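Local coordinates for poly-gamma-glutamate hydrolase (Bacillus phage phiNIT1, PDB 3A9L), which uses a bound zinc ion to hydrolyse the gamma-glutamyl linkages of bacterial poly-gamma-glutamate, at residues L51-R54 and V55-T59; Y195-A198 and I199-E203. One frame throughout, in Å; residues are numbered along the deposited sequence.

Contact 1. Residues L51-R54 and V55-T59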
ATOM      1  N   LEU A  51      12.321  -4.979   8.464  1.00 19.65           N
ATOM      2  CA  LEU A  51      12.571  -6.356   8.072  1.00 20.54           C
ATOM      3  C   LEU A  51      11.601  -6.769   6.994  1.00 19.65           C
ATOM      4  O   LEU A  51      11.986  -7.469   6.092  1.00 21.31           O
ATOM      5  CB  LEU A  51      12.534  -7.312   9.271  1.00 19.43           C
ATOM      6  CG  LEU A  51      12.607  -8.809   8.946  1.00 18.68           C
ATOM      7  CD1 LEU A  51      13.970  -9.187   8.294  1.00 23.01           C
ATOM      8  CD2 LEU A  51      12.305  -9.649  10.157  1.00 14.18           C
ATOM      9  N   ILE A  52      10.341  -6.349   7.084  1.00 20.25           N
ATOM     10  CA  ILE A  52       9.378  -6.730   6.044  1.00 19.62           C
ATOM     11  C   ILE A  52       9.751  -6.090   4.700  1.00 20.53           C
ATOM     12  O   ILE A  52       9.636  -6.731   3.648  1.00 20.68           O
ATOM     13  CB  ILE A  52       7.949  -6.421   6.448  1.00 19.05           C
ATOM     14  CG1 ILE A  52       7.444  -7.544   7.367  1.00 17.85           C
ATOM     15  CG2 ILE A  52       7.056  -6.250   5.213  1.00 20.00           C
ATOM     16  CD1 ILE A  52       6.337  -7.145   8.262  1.00 18.79           C
ATOM     17  N   TYR A  53      10.198  -4.841   4.748  1.00 21.25           N
ATOM     18  CA  TYR A  53      10.629  -4.126   3.529  1.00 23.28           C
ATOM     19  C   TYR A  53      11.708  -4.886   2.780  1.00 22.68           C
ATOM     20  O   TYR A  53      11.618  -5.065   1.562  1.00 23.01           O
ATOM     21  CB  TYR A  53      11.158  -2.749   3.885  1.00 23.92           C
ATOM     22  CG  TYR A  53      10.096  -1.689   3.954  1.00 27.51           C
ATOM     23  CD1 TYR A  53       8.865  -1.939   4.552  1.00 32.63           C
ATOM     24  CD2 TYR A  53      10.329  -0.442   3.432  1.00 31.16           C
ATOM     25  CE1 TYR A  53       7.899  -0.967   4.608  1.00 32.42           C
ATOM     26  CE2 TYR A  53       9.374   0.542   3.487  1.00 34.33           C
ATOM     27  CZ  TYR A  53       8.160   0.273   4.071  1.00 32.92           C
ATOM     28  OH  TYR A  53       7.220   1.265   4.110  1.00 32.73           O
ATOM     29  N   ARG A  54      12.725  -5.315   3.524  1.00 22.11           N
ATOM     30  CA  ARG A  54      13.868  -6.043   3.002  1.00 21.25           C
ATOM     31  C   ARG A  54      13.451  -7.437   2.489  1.00 21.10           C
ATOM     32  O   ARG A  54      13.907  -7.879   1.420  1.00 20.31           O
ATOM     33  CB  ARG A  54      14.946  -6.158   4.107  1.00 22.86           C
ATOM     34  CG  ARG A  54      16.329  -6.740   3.679  1.00 23.93           C
ATOM     35  CD  ARG A  54      17.018  -5.818   2.649  1.00 27.32           C
ATOM     36  NE  ARG A  54      18.223  -6.434   2.115  1.00 27.71           N
ATOM     37  CZ  ARG A  54      18.737  -6.150   0.924  1.00 30.18           C
ATOM     38  NH1 ARG A  54      18.145  -5.250   0.139  1.00 27.16           N
ATOM     39  NH2 ARG A  54      19.842  -6.764   0.518  1.00 27.98           N
ATOM     40  N   VAL A  55      12.605  -8.143   3.251  1.00 19.65           N
ATOM     41  CA  VAL A  55      12.123  -9.449   2.787  1.00 19.48           C
ATOM     42  C   VAL A  55      11.316  -9.344   1.485  1.00 19.64           C
ATOM     43  O   VAL A  55      11.382 -10.217   0.597  1.00 20.73           O
ATOM     44  CB  VAL A  55      11.298 -10.216   3.873  1.00 18.55           C
ATOM     45  CG1 VAL A  55      10.721 -11.505   3.289  1.00 18.39           C
ATOM     46  CG2 VAL A  55      12.196 -10.590   5.035  1.00 16.61           C
ATOM     47  N   VAL A  56      10.527  -8.291   1.393  1.00 19.71           N
ATOM     48  CA  VAL A  56       9.730  -8.040   0.203  1.00 20.28           C
ATOM     49  C   VAL A  56      10.625  -7.623  -0.970  1.00 20.52           C
ATOM     50  O   VAL A  56      10.402  -8.056  -2.120  1.00 20.06           O
ATOM     51  CB  VAL A  56       8.628  -6.999   0.519  1.00 20.47           C
ATOM     52  CG1 VAL A  56       8.019  -6.385  -0.767  1.00 20.69           C
ATOM     53  CG2 VAL A  56       7.550  -7.670   1.347  1.00 19.20           C
ATOM     54  N   GLU A  57      11.616  -6.778  -0.683  1.00 21.23           N
ATOM     55  CA  GLU A  57      12.570  -6.322  -1.708  1.00 22.65           C
ATOM     56  C   GLU A  57      13.381  -7.523  -2.222  1.00 22.72           C
ATOM     57  O   GLU A  57      13.627  -7.640  -3.421  1.00 22.07           O
ATOM     58  CB  GLU A  57      13.474  -5.222  -1.163  1.00 23.38           C
ATOM     59  CG  GLU A  57      12.817  -3.855  -1.072  1.00 27.37           C
ATOM     60  CD  GLU A  57      13.335  -3.047   0.120  1.00 32.96           C
ATOM     61  OE1 GLU A  57      14.508  -3.280   0.518  1.00 35.04           O
ATOM     62  OE2 GLU A  57      12.556  -2.222   0.680  1.00 34.01           O
ATOM     63  N   LEU A  58      13.716  -8.444  -1.318  1.00 21.70           N
ATOM     64  CA  LEU A  58      14.374  -9.722  -1.710  1.00 22.96           C
ATOM     65  C   LEU A  58      13.527 -10.766  -2.435  1.00 23.24           C
ATOM     66  O   LEU A  58      14.066 -11.574  -3.191  1.00 24.40           O
ATOM     67  CB  LEU A  58      14.996 -10.401  -0.493  1.00 21.54           C
ATOM     68  CG  LEU A  58      16.169  -9.738   0.204  1.00 23.18           C
ATOM     69  CD1 LEU A  58      16.551 -10.601   1.383  1.00 22.36           C
ATOM     70  CD2 LEU A  58      17.310  -9.524  -0.741  1.00 21.89           C
ATOM     71  N   THR A  59      12.218 -10.786  -2.181  1.00 23.70           N
ATOM     72  CA  THR A  59      11.342 -11.878  -2.654  1.00 22.78           C
ATOM     73  C   THR A  59      10.360 -11.495  -3.753  1.00 22.38           C
ATOM     74  O   THR A  59       9.990 -12.331  -4.579  1.00 22.28           O
ATOM     75  CB  THR A  59      10.515 -12.493  -1.485  1.00 22.48           C
ATOM     76  OG1 THR A  59       9.764 -11.458  -0.841  1.00 24.16           O
ATOM     77  CG2 THR A  59      11.436 -13.136  -0.424  1.00 21.70           C
TER
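The carbonyl oxygen of Tyr53 takes a hydrogen bond from the backbone N of Glu57 at 2.8 Å, but the carboxylate of Glu57 makes no bond to it. With CG anti to its own carbonyl carbon (chi1 -77°) and the chain bent at the next bond, the carboxylate turns toward the preceding turn of helix, and Glu57 OE2 lies 3.1 Å from Tyr53 O, acceptor facing acceptor, which probably costs something. Ring and carboxylate planes stand 78° apart there; the phenol of Tyr53 reaches away to Glu26. Arg54 O accepts the backbone N of Leu58, also at 2.8 Å, while farther out the two side chains meet. The guanidinium of Arg54 receives Leu58 CD2 over one face, 3.9 Å above its plane and offset toward the rim. Glu57 OE1 lies at the edge of the same group, 4.2 Å from Arg54 NH1, too far for a salt bridge although the charges probably attract. On the inward side apolar side chains meet: Leu51 CD1 lies 4.0 Å from Val55 CG2, and the CG2 methyls of Ile52 and Val56 approach to 4.1 Å. Ile52 continues onto Leu63, Leu65 and Phe102, and Val55 and Val56 onto Tyr36, so this side is pressed against the sheet. These i to i+4 contacts, with the i to i+3 approach of Arg54 and Glu57, belong to an amphipathic alpha-helix, the crossover helix 48-59 of the beta-alpha-beta unit formed with strands 34-42 and 62-68, whose Ile52 side chain lies about 10 Å from the zinc ion.

Contact 2. Residues Y195-A198 and I199-E203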
ATOM      1  N   TYR A 195      19.351 -12.006   8.350  1.00 22.02           N
ATOM      2  CA  TYR A 195      18.042 -12.442   8.835  1.00 21.07           C
ATOM      3  C   TYR A 195      17.098 -12.421   7.631  1.00 20.65           C
ATOM      4  O   TYR A 195      16.517 -13.448   7.267  1.00 19.99           O
ATOM      5  CB  TYR A 195      17.557 -11.517   9.967  1.00 21.33           C
ATOM      6  CG  TYR A 195      16.484 -12.102  10.875  1.00 20.31           C
ATOM      7  CD1 TYR A 195      15.168 -12.245  10.428  1.00 21.58           C
ATOM      8  CD2 TYR A 195      16.779 -12.470  12.170  1.00 20.61           C
ATOM      9  CE1 TYR A 195      14.189 -12.770  11.235  1.00 23.41           C
ATOM     10  CE2 TYR A 195      15.789 -12.993  13.008  1.00 21.81           C
ATOM     11  CZ  TYR A 195      14.501 -13.137  12.530  1.00 22.61           C
ATOM     12  OH  TYR A 195      13.503 -13.639  13.327  1.00 23.39           O
ATOM     13  N   ALA A 196      17.003 -11.269   6.971  1.00 20.37           N
ATOM     14  CA  ALA A 196      16.118 -11.139   5.847  1.00 20.31           C
ATOM     15  C   ALA A 196      16.422 -12.145   4.698  1.00 20.31           C
ATOM     16  O   ALA A 196      15.493 -12.722   4.118  1.00 20.59           O
ATOM     17  CB  ALA A 196      16.072  -9.702   5.369  1.00 21.39           C
ATOM     18  N   GLU A 197      17.704 -12.420   4.441  1.00 21.47           N
ATOM     19  CA  GLU A 197      18.130 -13.418   3.437  1.00 21.66           C
ATOM     20  C   GLU A 197      17.718 -14.835   3.840  1.00 21.72           C
ATOM     21  O   GLU A 197      17.282 -15.626   3.007  1.00 19.89           O
ATOM     22  CB  GLU A 197      19.638 -13.353   3.216  1.00 21.53           C
ATOM     23  CG  GLU A 197      20.242 -14.551   2.433  1.00 25.35           C
ATOM     24  CD  GLU A 197      19.977 -14.486   0.914  1.00 26.37           C
ATOM     25  OE1 GLU A 197      19.515 -13.436   0.421  1.00 25.59           O
ATOM     26  OE2 GLU A 197      20.196 -15.495   0.217  1.00 27.62           O
ATOM     27  N   ALA A 198      17.850 -15.149   5.127  1.00 21.55           N
ATOM     28  CA  ALA A 198      17.355 -16.438   5.646  1.00 22.49           C
ATOM     29  C   ALA A 198      15.891 -16.698   5.297  1.00 22.72           C
ATOM     30  O   ALA A 198      15.531 -17.796   4.930  1.00 23.30           O
ATOM     31  CB  ALA A 198      17.562 -16.531   7.142  1.00 21.50           C
ATOM     32  N   ILE A 199      15.059 -15.675   5.407  1.00 23.31           N
ATOM     33  CA  ILE A 199      13.650 -15.795   5.105  1.00 23.50           C
ATOM     34  C   ILE A 199      13.449 -16.035   3.601  1.00 23.48           C
ATOM     35  O   ILE A 199      12.634 -16.892   3.181  1.00 20.97           O
ATOM     36  CB  ILE A 199      12.890 -14.528   5.562  1.00 24.53           C
ATOM     37  CG1 ILE A 199      13.221 -14.188   7.034  1.00 25.46           C
ATOM     38  CG2 ILE A 199      11.390 -14.680   5.284  1.00 24.53           C
ATOM     39  CD1 ILE A 199      13.108 -15.351   8.012  1.00 31.09           C
ATOM     40  N   LYS A 200      14.213 -15.304   2.789  1.00 23.09           N
ATOM     41  CA  LYS A 200      14.100 -15.480   1.324  1.00 24.79           C
ATOM     42  C   LYS A 200      14.494 -16.923   0.911  1.00 23.89           C
ATOM     43  O   LYS A 200      13.813 -17.558   0.117  1.00 25.19           O
ATOM     44  CB  LYS A 200      14.922 -14.436   0.576  1.00 24.29           C
ATOM     45  CG  LYS A 200      14.862 -14.554  -0.963  1.00 27.66           C
ATOM     46  CD  LYS A 200      15.943 -13.738  -1.658  1.00 32.20           C
ATOM     47  CE  LYS A 200      17.382 -14.100  -1.266  1.00 34.12           C
ATOM     48  NZ  LYS A 200      18.019 -15.294  -1.936  1.00 33.52           N
ATOM     49  N   GLU A 201      15.583 -17.423   1.469  1.00 24.33           N
ATOM     50  CA  GLU A 201      16.078 -18.782   1.191  1.00 24.12           C
ATOM     51  C   GLU A 201      15.078 -19.859   1.527  1.00 23.52           C
ATOM     52  O   GLU A 201      14.903 -20.810   0.748  1.00 23.44           O
ATOM     53  CB  GLU A 201      17.382 -19.039   1.967  1.00 24.67           C
ATOM     54  CG  GLU A 201      18.590 -18.291   1.393  1.00 26.74           C
ATOM     55  CD  GLU A 201      19.874 -18.533   2.169  1.00 29.13           C
ATOM     56  OE1 GLU A 201      20.007 -19.592   2.813  1.00 30.55           O
ATOM     57  OE2 GLU A 201      20.776 -17.663   2.124  1.00 34.73           O
ATOM     58  N   ALA A 202      14.431 -19.704   2.680  1.00 23.93           N
ATOM     59  CA  ALA A 202      13.437 -20.645   3.179  1.00 24.17           C
ATOM     60  C   ALA A 202      12.190 -20.601   2.310  1.00 25.35           C
ATOM     61  O   ALA A 202      11.643 -21.660   1.979  1.00 25.53           O
ATOM     62  CB  ALA A 202      13.096 -20.343   4.629  1.00 24.20           C
ATOM     63  N   GLU A 203      11.775 -19.393   1.897  1.00 26.18           N
ATOM     64  CA  GLU A 203      10.663 -19.254   0.942  1.00 26.99           C
ATOM     65  C   GLU A 203      11.000 -19.953  -0.380  1.00 27.14           C
ATOM     66  O   GLU A 203      10.135 -20.641  -0.956  1.00 27.52           O
ATOM     67  CB  GLU A 203      10.273 -17.772   0.685  1.00 27.99           C
ATOM     68  CG  GLU A 203       8.907 -17.626  -0.023  1.00 29.96           C
ATOM     69  CD  GLU A 203       8.722 -16.378  -0.919  1.00 34.01           C
ATOM     70  OE1 GLU A 203       9.009 -15.241  -0.498  1.00 34.46           O
ATOM     71  OE2 GLU A 203       8.221 -16.533  -2.057  1.00 37.47           O
TER
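Glu197 meets Lys200 one helical turn on, and its chain leads from CB to a carboxylate set between a lysine and a second glutamate. CG stands anti to the backbone N (chi1 167°), and a bend at the next torsion swings the carboxylate along the helix toward the following turn. CG itself lies 3.2 Å from Glu201 OE2. CD comes 3.5 Å from the same oxygen, and at the tip the placing of OE1 against the lysine end is doubtful. OE2 forms the salt bridge, accepting Lys200 NZ at 3.1 Å on its syn side, with the nitrogen 31° out of the carboxylate plane. The lysine chain folds back to make this i to i+3 ion pair, a pairing that alpha-helices such as 190-209 accommodate readily; this C-terminal helix packs beside helices 48-59 and 120-132 against the central sheet. Glu197 OE2 is also 2.9 Å from Glu201 OE2, the two carboxylate planes being 69° apart. Two like charges so close should repel, but Lys200 would partly neutralise one, and the salt bridge from Lys133 to Glu201 OE2 would offset the other. Around the helix from these charges, Ile199 CD1 approaches Tyr195 CE1 to 4.3 Å, obliquely to the ring. Tyr195 meets Phe174 edge-to-face and its hydroxyl is hydrogen-bonded to Thr113, while Ile199 packs on Ile126 and Leu164.

How the contacts relate
From the N terminus, after strand 23-29, the chain runs through strand 34-42 into helix 48-59, where contact 1 spans successive turns before the chain enters strand 62-68. The four remaining strands of the sheet, with helix 120-132 among them, follow, and contact 2 comes late, in helix 190-209. Both are local, so neither closes a loop; they stand in series and neither nest nor cross. In space their centres are about 9 Å apart, on the same side of the chain's centre, because the two helices pack together: Arg54 CG touches Ala196 CB at 3.4 Å, and Thr59 meets Glu203. This joins the crossover helix to the C-terminal helix, which reaches on to helix 120-132.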